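Long-range contacts in protein Kinase A (Toxoplasma gondii, PDB 5J3U), which binds cyclic AMP in two cyclic nucleotide-binding domains and, as a regulatory chain of protein kinase A, probably inhibits the kinase catalytic subunit: residues 18-23 with 157-161; 179-185 with 232-238; 216-220 with 240-244. All coordinates share one frame; numbering follows the deposited sequence.

Interaction 1: 18-23 with 157-161; sequences QSFLFN and DALRT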
loop_
_atom_site.group_PDB
_atom_site.type_symbol
_atom_site.label_atom_id
_atom_site.label_comp_id
_atom_site.label_asym_id
_atom_site.label_seq_id
_atom_site.Cartn_x
_atom_site.Cartn_y
_atom_site.Cartn_z
ATOM N N GLN A 18 4.454 -1.934 -5.478
ATOM C CA GLN A 18 3.725 -1.003 -4.583
ATOM C C GLN A 18 2.205 -1.139 -4.562
ATOM O O GLN A 18 1.555 -0.545 -3.703
ATOM C CB GLN A 18 4.111 0.450 -4.903
ATOM C CG GLN A 18 5.560 0.771 -4.559
ATOM C CD GLN A 18 5.928 0.344 -3.138
ATOM O OE1 GLN A 18 5.261 0.716 -2.191
ATOM N NE2 GLN A 18 6.961 -0.488 -3.009
ATOM N N SER A 19 1.631 -1.899 -5.472
ATOM C CA SER A 19 0.183 -1.992 -5.590
ATOM C C SER A 19 -0.326 -2.941 -4.516
ATOM O O SER A 19 0.146 -4.078 -4.422
ATOM C CB SER A 19 -0.187 -2.546 -6.934
ATOM O OG SER A 19 -1.586 -2.613 -7.108
ATOM N N PHE A 20 -1.338 -2.536 -3.742
ATOM C CA PHE A 20 -1.782 -3.412 -2.665
ATOM C C PHE A 20 -2.013 -4.873 -3.030
ATOM O O PHE A 20 -1.495 -5.713 -2.313
ATOM C CB PHE A 20 -3.017 -2.882 -1.958
ATOM C CG PHE A 20 -2.799 -1.576 -1.310
ATOM C CD1 PHE A 20 -1.934 -1.452 -0.223
ATOM C CD2 PHE A 20 -3.446 -0.452 -1.771
ATOM C CE1 PHE A 20 -1.683 -0.213 0.324
ATOM C CE2 PHE A 20 -3.233 0.800 -1.179
ATOM C CZ PHE A 20 -2.353 0.909 -0.123
ATOM N N LEU A 21 -2.731 -5.191 -4.113
ATOM C CA LEU A 21 -3.045 -6.609 -4.352
ATOM C C LEU A 21 -1.835 -7.438 -4.755
ATOM O O LEU A 21 -1.900 -8.638 -4.688
ATOM C CB LEU A 21 -4.137 -6.820 -5.394
ATOM C CG LEU A 21 -5.530 -6.343 -5.009
ATOM C CD1 LEU A 21 -6.455 -6.742 -6.136
ATOM C CD2 LEU A 21 -6.021 -6.865 -3.647
ATOM N N PHE A 22 -0.771 -6.794 -5.216
ATOM C CA PHE A 22 0.435 -7.504 -5.687
ATOM C C PHE A 22 1.596 -7.487 -4.734
ATOM O O PHE A 22 2.569 -8.171 -4.959
ATOM C CB PHE A 22 0.883 -6.944 -7.039
ATOM C CG PHE A 22 -0.175 -7.008 -8.062
ATOM C CD1 PHE A 22 -1.061 -5.976 -8.205
ATOM C CD2 PHE A 22 -0.301 -8.118 -8.905
ATOM C CE1 PHE A 22 -2.062 -6.025 -9.182
ATOM C CE2 PHE A 22 -1.318 -8.202 -9.831
ATOM C CZ PHE A 22 -2.195 -7.156 -9.975
ATOM N N ASN A 23 1.500 -6.717 -3.641
ATOM C CA ASN A 23 2.660 -6.440 -2.805
ATOM C C ASN A 23 3.228 -7.656 -2.103
ATOM O O ASN A 23 4.385 -7.654 -1.803
ATOM C CB ASN A 23 2.238 -5.353 -1.765
ATOM C CG ASN A 23 3.335 -4.973 -0.818
ATOM O OD1 ASN A 23 3.366 -5.418 0.321
ATOM N ND2 ASN A 23 4.249 -4.159 -1.282
ATOM N N ASP A 157 -6.344 -3.148 4.831
ATOM C CA ASP A 157 -6.440 -2.942 3.378
ATOM C C ASP A 157 -5.446 -1.933 2.813
ATOM O O ASP A 157 -5.191 -1.944 1.638
ATOM C CB ASP A 157 -7.835 -2.431 3.004
ATOM C CG ASP A 157 -8.915 -3.518 3.072
ATOM O OD1 ASP A 157 -8.575 -4.712 3.172
ATOM O OD2 ASP A 157 -10.120 -3.161 3.090
ATOM N N ALA A 158 -4.874 -1.067 3.647
ATOM C CA ALA A 158 -3.860 -0.069 3.251
ATOM C C ALA A 158 -2.388 -0.407 3.663
ATOM O O ALA A 158 -1.473 0.472 3.573
ATOM C CB ALA A 158 -4.243 1.252 3.865
ATOM N N LEU A 159 -2.150 -1.607 4.161
ATOM C CA LEU A 159 -0.797 -2.029 4.564
ATOM C C LEU A 159 0.014 -2.662 3.444
ATOM O O LEU A 159 -0.550 -3.364 2.591
ATOM C CB LEU A 159 -0.880 -3.030 5.703
ATOM C CG LEU A 159 -1.427 -2.502 7.012
ATOM C CD1 LEU A 159 -1.445 -3.549 8.079
ATOM C CD2 LEU A 159 -0.634 -1.303 7.527
ATOM N N ARG A 160 1.319 -2.388 3.450
ATOM C CA ARG A 160 2.324 -3.095 2.644
ATOM C C ARG A 160 3.339 -3.709 3.575
ATOM O O ARG A 160 3.319 -3.381 4.760
ATOM C CB ARG A 160 3.006 -2.160 1.659
ATOM C CG ARG A 160 2.050 -1.529 0.676
ATOM C CD ARG A 160 2.790 -0.453 -0.098
ATOM N NE ARG A 160 1.996 0.208 -1.105
ATOM C CZ ARG A 160 1.184 1.249 -0.915
ATOM N NH1 ARG A 160 0.960 1.776 0.299
ATOM N NH2 ARG A 160 0.531 1.741 -1.972
ATOM N N THR A 161 4.078 -4.702 3.113
ATOM C CA THR A 161 5.097 -5.380 3.947
ATOM C C THR A 161 6.446 -5.132 3.361
ATOM O O THR A 161 6.600 -5.182 2.139
ATOM C CB THR A 161 4.827 -6.882 4.072
ATOM O OG1 THR A 161 3.632 -7.034 4.859
ATOM C CG2 THR A 161 5.942 -7.612 4.749
HETATM O O HOH W 1 6.465 -3.107 0.173
HETATM O O HOH W 2 6.196 -7.025 0.275
#
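Arg160 leaves the backbone with CG beside its own N and anti to the carbonyl carbon (chi1 -60°), then runs extended from CG to NE, which carries the guanidinium across to Gln18. Asn23 differs, with CG anti to the backbone N (chi1 179°), and this turns its amide onto the strand at Arg160 and Thr161. The guanidinium grips Gln18 side-on: NE gives a bond of 2.7 Å to Gln18 O, NH2 a more bent one of 3.0 Å to the same oxygen, and that oxygen lies close to the guanidinium plane. The pair of bonds fixes the rotation of the group. One guanidinium face then rests on the Phe20 ring, the two planes 40° apart, with Arg160 NH1 3.3 Å from Phe20 CE1. Over the opposite face of that ring lies Asp157 O, and Leu159 O meets its edge, which leaves the phenyl wedged between the arginine and the chain entering the strand.

The contact joins the loop after helix 6-18 to the start of strand 159-165, the edge strand of the second domain's beta sheet. It is therefore a junction between the N-terminal helices and the second cyclic nucleotide-binding domain. At the far end Thr161 N donates to Asn23 OD1 at 3.0 Å, nearly straight. Asn23 ND2 binds Arg17 O and also donates to a water that in turn donates to Thr161 O. The Asn23 amide stands almost perpendicular to the guanidinium and packs against Arg160 CB and CG. Helix 116-138 supplies Tyr134, bonded to Thr161 OG1, and Arg131, salt-bridged to Asp157.

Interaction 2: 179-185 with 232-238; sequences VFYIVEE and ICKVACL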
loop_
_atom_site.group_PDB
_atom_site.type_symbol
_atom_site.label_atom_id
_atom_site.label_comp_id
_atom_site.label_asym_id
_atom_site.label_seq_id
_atom_site.Cartn_x
_atom_site.Cartn_y
_atom_site.Cartn_z
ATOM N N VAL A 179 5.828 7.434 6.439
ATOM C CA VAL A 179 5.378 6.012 6.638
ATOM C C VAL A 179 5.333 5.677 8.131
ATOM O O VAL A 179 6.269 6.003 8.894
ATOM C CB VAL A 179 6.307 5.008 5.941
ATOM C CG1 VAL A 179 5.825 3.547 6.157
ATOM C CG2 VAL A 179 6.409 5.333 4.473
ATOM N N PHE A 180 4.252 5.012 8.544
ATOM C CA PHE A 180 4.082 4.478 9.904
ATOM C C PHE A 180 4.343 2.980 9.810
ATOM O O PHE A 180 3.888 2.371 8.849
ATOM C CB PHE A 180 2.653 4.776 10.383
ATOM C CG PHE A 180 2.267 4.140 11.700
ATOM C CD1 PHE A 180 2.878 4.485 12.869
ATOM C CD2 PHE A 180 1.264 3.171 11.742
ATOM C CE1 PHE A 180 2.491 3.948 14.075
ATOM C CE2 PHE A 180 0.833 2.665 12.946
ATOM C CZ PHE A 180 1.435 3.020 14.120
ATOM N N TYR A 181 5.102 2.427 10.773
ATOM C CA TYR A 181 5.515 1.044 10.791
ATOM C C TYR A 181 5.048 0.257 12.031
ATOM O O TYR A 181 4.932 0.789 13.135
ATOM C CB TYR A 181 7.050 0.979 10.755
ATOM C CG TYR A 181 7.693 1.563 9.540
ATOM C CD1 TYR A 181 7.856 0.830 8.385
ATOM C CD2 TYR A 181 8.148 2.883 9.553
ATOM C CE1 TYR A 181 8.478 1.379 7.263
ATOM C CE2 TYR A 181 8.725 3.442 8.445
ATOM C CZ TYR A 181 8.907 2.697 7.315
ATOM O OH TYR A 181 9.515 3.223 6.201
ATOM N N ILE A 182 4.649 -0.987 11.824
ATOM C CA ILE A 182 4.384 -1.923 12.888
ATOM C C ILE A 182 5.212 -3.202 12.593
ATOM O O ILE A 182 5.226 -3.723 11.455
ATOM C CB ILE A 182 2.912 -2.298 12.988
ATOM C CG1 ILE A 182 1.992 -1.053 12.830
ATOM C CG2 ILE A 182 2.716 -3.018 14.297
ATOM C CD1 ILE A 182 0.510 -1.405 12.692
ATOM N N VAL A 183 5.938 -3.692 13.582
ATOM C CA VAL A 183 6.779 -4.811 13.377
ATOM C C VAL A 183 5.854 -6.041 13.361
ATOM O O VAL A 183 5.177 -6.323 14.353
ATOM C CB VAL A 183 7.801 -5.001 14.526
ATOM C CG1 VAL A 183 8.610 -6.242 14.313
ATOM C CG2 VAL A 183 8.755 -3.787 14.665
ATOM N N GLU A 184 5.889 -6.772 12.279
ATOM C CA GLU A 184 5.119 -8.047 12.186
ATOM C C GLU A 184 5.869 -9.210 12.846
ATOM O O GLU A 184 5.267 -10.026 13.551
ATOM C CB GLU A 184 4.882 -8.417 10.720
ATOM C CG GLU A 184 4.085 -7.402 9.931
ATOM C CD GLU A 184 3.852 -7.807 8.458
ATOM O OE1 GLU A 184 3.376 -8.978 8.261
ATOM O OE2 GLU A 184 4.104 -6.956 7.538
ATOM N N GLU A 185 7.163 -9.311 12.557
ATOM C CA GLU A 185 8.065 -10.315 13.109
ATOM C C GLU A 185 9.482 -9.747 13.099
ATOM O O GLU A 185 9.791 -8.861 12.291
ATOM C CB GLU A 185 8.069 -11.605 12.269
ATOM C CG GLU A 185 6.756 -12.358 12.153
ATOM C CD GLU A 185 6.979 -13.763 11.546
ATOM O OE1 GLU A 185 7.356 -14.687 12.293
ATOM O OE2 GLU A 185 6.776 -13.914 10.343
ATOM N N ILE A 232 16.775 -9.427 11.911
ATOM C CA ILE A 232 15.958 -9.312 10.752
ATOM C C ILE A 232 14.637 -8.664 11.215
ATOM O O ILE A 232 14.257 -8.780 12.367
ATOM C CB ILE A 232 15.745 -10.670 10.068
ATOM C CG1 ILE A 232 14.994 -10.488 8.751
ATOM C CG2 ILE A 232 14.994 -11.668 10.952
ATOM C CD1 ILE A 232 15.034 -11.677 7.815
ATOM N N CYS A 233 13.966 -7.917 10.342
ATOM C CA CYS A 233 12.748 -7.266 10.730
ATOM C C CYS A 233 11.795 -7.228 9.565
ATOM O O CYS A 233 12.149 -6.739 8.482
ATOM C CB CYS A 233 13.041 -5.840 11.188
ATOM S SG CYS A 233 11.653 -5.062 12.027
ATOM N N LYS A 234 10.583 -7.699 9.789
ATOM C CA LYS A 234 9.477 -7.654 8.802
ATOM C C LYS A 234 8.463 -6.666 9.307
ATOM O O LYS A 234 7.940 -6.858 10.411
ATOM C CB LYS A 234 8.825 -9.028 8.669
ATOM C CG LYS A 234 7.718 -9.068 7.631
ATOM C CD LYS A 234 6.868 -10.321 7.745
ATOM C CE LYS A 234 7.562 -11.534 7.303
ATOM N NZ LYS A 234 6.630 -12.697 7.525
ATOM N N VAL A 235 8.210 -5.592 8.544
ATOM C CA VAL A 235 7.371 -4.517 8.977
ATOM C C VAL A 235 6.172 -4.350 8.055
ATOM O O VAL A 235 6.260 -4.522 6.824
ATOM C CB VAL A 235 8.068 -3.116 9.080
ATOM C CG1 VAL A 235 8.907 -3.042 10.326
ATOM C CG2 VAL A 235 8.850 -2.786 7.827
ATOM N N ALA A 236 5.048 -4.090 8.683
ATOM C CA ALA A 236 3.858 -3.559 8.028
ATOM C C ALA A 236 4.014 -2.049 7.940
ATOM O O ALA A 236 4.397 -1.387 8.956
ATOM C CB ALA A 236 2.606 -3.946 8.795
ATOM N N CYS A 237 3.575 -1.487 6.814
ATOM C CA CYS A 237 3.863 -0.079 6.460
ATOM C C CYS A 237 2.559 0.586 6.048
ATOM O O CYS A 237 1.855 0.038 5.201
ATOM C CB CYS A 237 4.817 -0.021 5.265
ATOM S SG CYS A 237 6.309 -0.999 5.465
ATOM N N LEU A 238 2.258 1.728 6.645
ATOM C CA LEU A 238 1.069 2.542 6.363
ATOM C C LEU A 238 1.516 3.959 5.966
ATOM O O LEU A 238 2.198 4.640 6.734
ATOM C CB LEU A 238 0.224 2.634 7.600
ATOM C CG LEU A 238 -1.169 3.231 7.514
ATOM C CD1 LEU A 238 -2.068 2.352 6.653
ATOM C CD2 LEU A 238 -1.769 3.465 8.879
#
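Tyr181 and Cys237 sit opposite each other as a non-hydrogen-bonded pair of antiparallel strands, and the thiol comes obliquely to the ring, Cys237 SG 3.7 Å from Tyr181 CE1. Val235 CG2 reaches CD1 of the same ring, and Val183 and Cys233 continue this face of the sheet. On the other face Phe180 and Leu238 cross at a slant, Phe180 CD2 lying 4.2 Å from Leu238 CD2. Phe180 and Leu238 exchange two backbone hydrogen bonds, as do Ile182 and Ala236.

The register slips at a classic beta bulge, where Glu184 and Glu185 both face Lys234. Lys234 O takes a bond of 2.8 Å from Glu184 N and a weak one from Glu185 N. Glu185 and Lys234 run side by side in the same direction, and Glu185 OE2 meets Lys234 NZ at 3.1 Å in a salt bridge through its anti lone pair. The Glu184 carboxylate lies back against Ala236, without bonding its N, and is salt-bridged to Arg130.

These are the two central strands of the second domain's four-stranded sheet, flanked by strands 159-165 and 211-212; helix 116-138 packs against Ile182 and Glu184, and Phe212 meets the Tyr181 ring.

Interaction 3: 216-220 with 240-244; sequences ALINE and RKSFK. With CMP (adenosine-3',5'-cyclic-monophosphate), chain B.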
loop_
_atom_site.group_PDB
_atom_site.type_symbol
_atom_site.label_atom_id
_atom_site.label_comp_id
_atom_site.label_asym_id
_atom_site.label_seq_id
_atom_site.Cartn_x
_atom_site.Cartn_y
_atom_site.Cartn_z
ATOM N N ALA A 216 6.886 11.661 13.049
ATOM C CA ALA A 216 7.003 12.530 11.866
ATOM C C ALA A 216 5.625 12.817 11.273
ATOM O O ALA A 216 5.385 13.896 10.754
ATOM C CB ALA A 216 7.922 11.945 10.815
ATOM N N LEU A 217 4.708 11.844 11.356
ATOM C CA LEU A 217 3.341 12.005 10.809
ATOM C C LEU A 217 2.491 12.919 11.674
ATOM O O LEU A 217 1.868 13.851 11.145
ATOM C CB LEU A 217 2.640 10.616 10.683
ATOM C CG LEU A 217 3.348 9.565 9.834
ATOM C CD1 LEU A 217 2.525 8.281 9.683
ATOM C CD2 LEU A 217 3.682 10.094 8.467
ATOM N N ILE A 218 2.517 12.719 12.993
ATOM C CA ILE A 218 1.722 13.475 13.918
ATOM C C ILE A 218 2.235 14.905 14.063
ATOM O O ILE A 218 1.429 15.826 14.136
ATOM C CB ILE A 218 1.651 12.827 15.297
ATOM C CG1 ILE A 218 0.892 11.490 15.187
ATOM C CG2 ILE A 218 0.952 13.731 16.305
ATOM C CD1 ILE A 218 1.086 10.568 16.361
ATOM N N ASN A 219 3.552 15.062 14.113
ATOM C CA ASN A 219 4.166 16.371 14.409
ATOM C C ASN A 219 4.612 17.125 13.192
ATOM O O ASN A 219 5.049 18.287 13.305
ATOM C CB ASN A 219 5.351 16.187 15.339
ATOM C CG ASN A 219 4.967 15.663 16.690
ATOM O OD1 ASN A 219 3.895 15.951 17.210
ATOM N ND2 ASN A 219 5.888 14.975 17.311
ATOM N N GLU A 220 4.584 16.483 12.022
ATOM C CA GLU A 220 4.980 17.102 10.776
ATOM C C GLU A 220 6.433 17.564 10.853
ATOM O O GLU A 220 6.737 18.730 10.554
ATOM C CB GLU A 220 4.084 18.299 10.418
ATOM C CG GLU A 220 2.590 18.073 10.591
ATOM C CD GLU A 220 2.067 16.905 9.813
ATOM O OE1 GLU A 220 2.829 16.328 8.995
ATOM O OE2 GLU A 220 0.876 16.571 10.023
ATOM N N ARG A 240 1.449 7.986 4.995
ATOM C CA ARG A 240 0.946 9.169 5.691
ATOM C C ARG A 240 -0.519 9.499 5.451
ATOM O O ARG A 240 -1.311 9.710 6.403
ATOM C CB ARG A 240 1.806 10.365 5.217
ATOM C CG ARG A 240 1.303 11.718 5.669
ATOM C CD ARG A 240 2.198 12.816 5.115
ATOM N NE ARG A 240 3.441 12.895 5.874
ATOM C CZ ARG A 240 3.560 13.455 7.066
ATOM N NH1 ARG A 240 2.525 13.997 7.666
ATOM N NH2 ARG A 240 4.737 13.460 7.673
ATOM N N LYS A 241 -0.906 9.482 4.175
ATOM C CA LYS A 241 -2.269 9.818 3.826
ATOM C C LYS A 241 -3.257 8.817 4.440
ATOM O O LYS A 241 -4.268 9.224 4.959
ATOM C CB LYS A 241 -2.470 9.886 2.319
ATOM C CG LYS A 241 -3.808 10.498 1.965
ATOM C CD LYS A 241 -3.877 10.841 0.489
ATOM C CE LYS A 241 -3.035 12.053 0.129
ATOM N NZ LYS A 241 -3.450 12.590 -1.203
ATOM N N SER A 242 -2.940 7.523 4.376
ATOM C CA SER A 242 -3.777 6.490 5.004
ATOM C C SER A 242 -3.785 6.592 6.503
ATOM O O SER A 242 -4.798 6.355 7.141
ATOM C CB SER A 242 -3.324 5.084 4.637
ATOM O OG SER A 242 -3.218 5.003 3.257
ATOM N N PHE A 243 -2.628 6.904 7.093
ATOM C CA PHE A 243 -2.562 7.107 8.522
ATOM C C PHE A 243 -3.520 8.212 8.998
ATOM O O PHE A 243 -4.315 8.045 9.948
ATOM C CB PHE A 243 -1.118 7.448 8.917
ATOM C CG PHE A 243 -0.900 7.700 10.377
ATOM C CD1 PHE A 243 -1.015 9.000 10.908
ATOM C CD2 PHE A 243 -0.400 6.707 11.207
ATOM C CE1 PHE A 243 -0.758 9.239 12.233
ATOM C CE2 PHE A 243 -0.115 6.963 12.539
ATOM C CZ PHE A 243 -0.293 8.224 13.052
ATOM N N LYS A 244 -3.424 9.353 8.334
ATOM C CA LYS A 244 -4.286 10.494 8.662
ATOM C C LYS A 244 -5.783 10.170 8.418
ATOM O O LYS A 244 -6.625 10.546 9.214
ATOM C CB LYS A 244 -3.886 11.678 7.822
ATOM C CG LYS A 244 -2.546 12.295 8.139
ATOM C CD LYS A 244 -2.521 13.064 9.428
ATOM C CE LYS A 244 -1.091 13.617 9.652
ATOM N NZ LYS A 244 -0.927 14.422 10.893
HETATM P P CMP B . 9.656 9.175 14.023
HETATM O O1P CMP B . 8.650 9.270 12.948
HETATM O O2P CMP B . 10.258 10.477 14.564
HETATM O "O5'" CMP B . 10.839 8.240 13.489
HETATM C "C5'" CMP B . 11.802 7.785 14.459
HETATM C "C4'" CMP B . 10.977 6.959 15.449
HETATM O "O4'" CMP B . 11.708 6.413 16.559
HETATM C "C3'" CMP B . 9.983 7.849 16.170
HETATM O "O3'" CMP B . 9.003 8.303 15.227
HETATM C "C2'" CMP B . 9.486 6.967 17.287
HETATM O "O2'" CMP B . 8.499 6.007 16.814
HETATM C "C1'" CMP B . 10.750 6.156 17.558
HETATM N N9 CMP B . 11.353 6.479 18.815
HETATM C C8 CMP B . 11.779 5.534 19.681
HETATM N N7 CMP B . 12.366 6.132 20.788
HETATM C C5 CMP B . 12.347 7.467 20.587
HETATM C C6 CMP B . 12.776 8.683 21.341
HETATM N N6 CMP B . 13.396 8.591 22.558
HETATM N N1 CMP B . 12.520 9.859 20.749
HETATM C C2 CMP B . 11.942 10.033 19.529
HETATM N N3 CMP B . 11.516 8.950 18.801
HETATM C C4 CMP B . 11.667 7.696 19.285
#
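Leu217 reaches across to Arg240 and Phe243 where two short helices pack together in the second cyclic nucleotide-binding domain: helix 215-219, part of the phosphate-binding cassette, and helix 240-246, which follows strand 232-239. Leu217 divides its two methyls between partners. CD1 lies over the Phe243 ring in a CH-pi contact, 3.7 Å from the centroid, while CD2 sits over one face of the Arg240 guanidinium. Ile218 CG1 comes to the edge of the same phenyl ring.

A bend at chi3 (-77°) swings the Arg240 guanidinium back so that NH2 reaches Ala216 O at 3.2 Å, from above the carbonyl plane. NE of Arg240 is held by Asp178. Glu220, just beyond the helix with positive phi, folds at chi2 (-57°) and divides its carboxylate in a salt-bridge network: OE1 makes a weak bond to Arg240 NH1 at 2.7 Å, and OE2 takes Lys244 NZ on its syn side. Lys244 NZ also donates to Leu217 O at 2.9 Å, again from above the carbonyl plane. The helix delivers its backbone to the nucleotide: Ala216 N donates to O1P of the bound cyclic AMP at 3.0 Å.

From the N terminus, interaction 1 forms first: the loop after helix 6-18 meets strand 159-165, closing a loop of 133 residues that spans the first cyclic nucleotide-binding domain. Interaction 2 opens only after it has closed, pairing strand 179-183 with strand 232-239, and interaction 3 crosses it, since residues 216-220 lie between the paired strands and 240-244 follow the second of them closely. Probable hydrogen bonds from Thr161 OG1 to Glu184 OE2 and between Arg160 O and Cys237 N join interactions 1 and 2. Interactions 2 and 3 meet where Phe180 CB packs on Leu217 and Phe243, so the sheet packs against both helices, of which 215-219 meets the cyclic AMP phosphate.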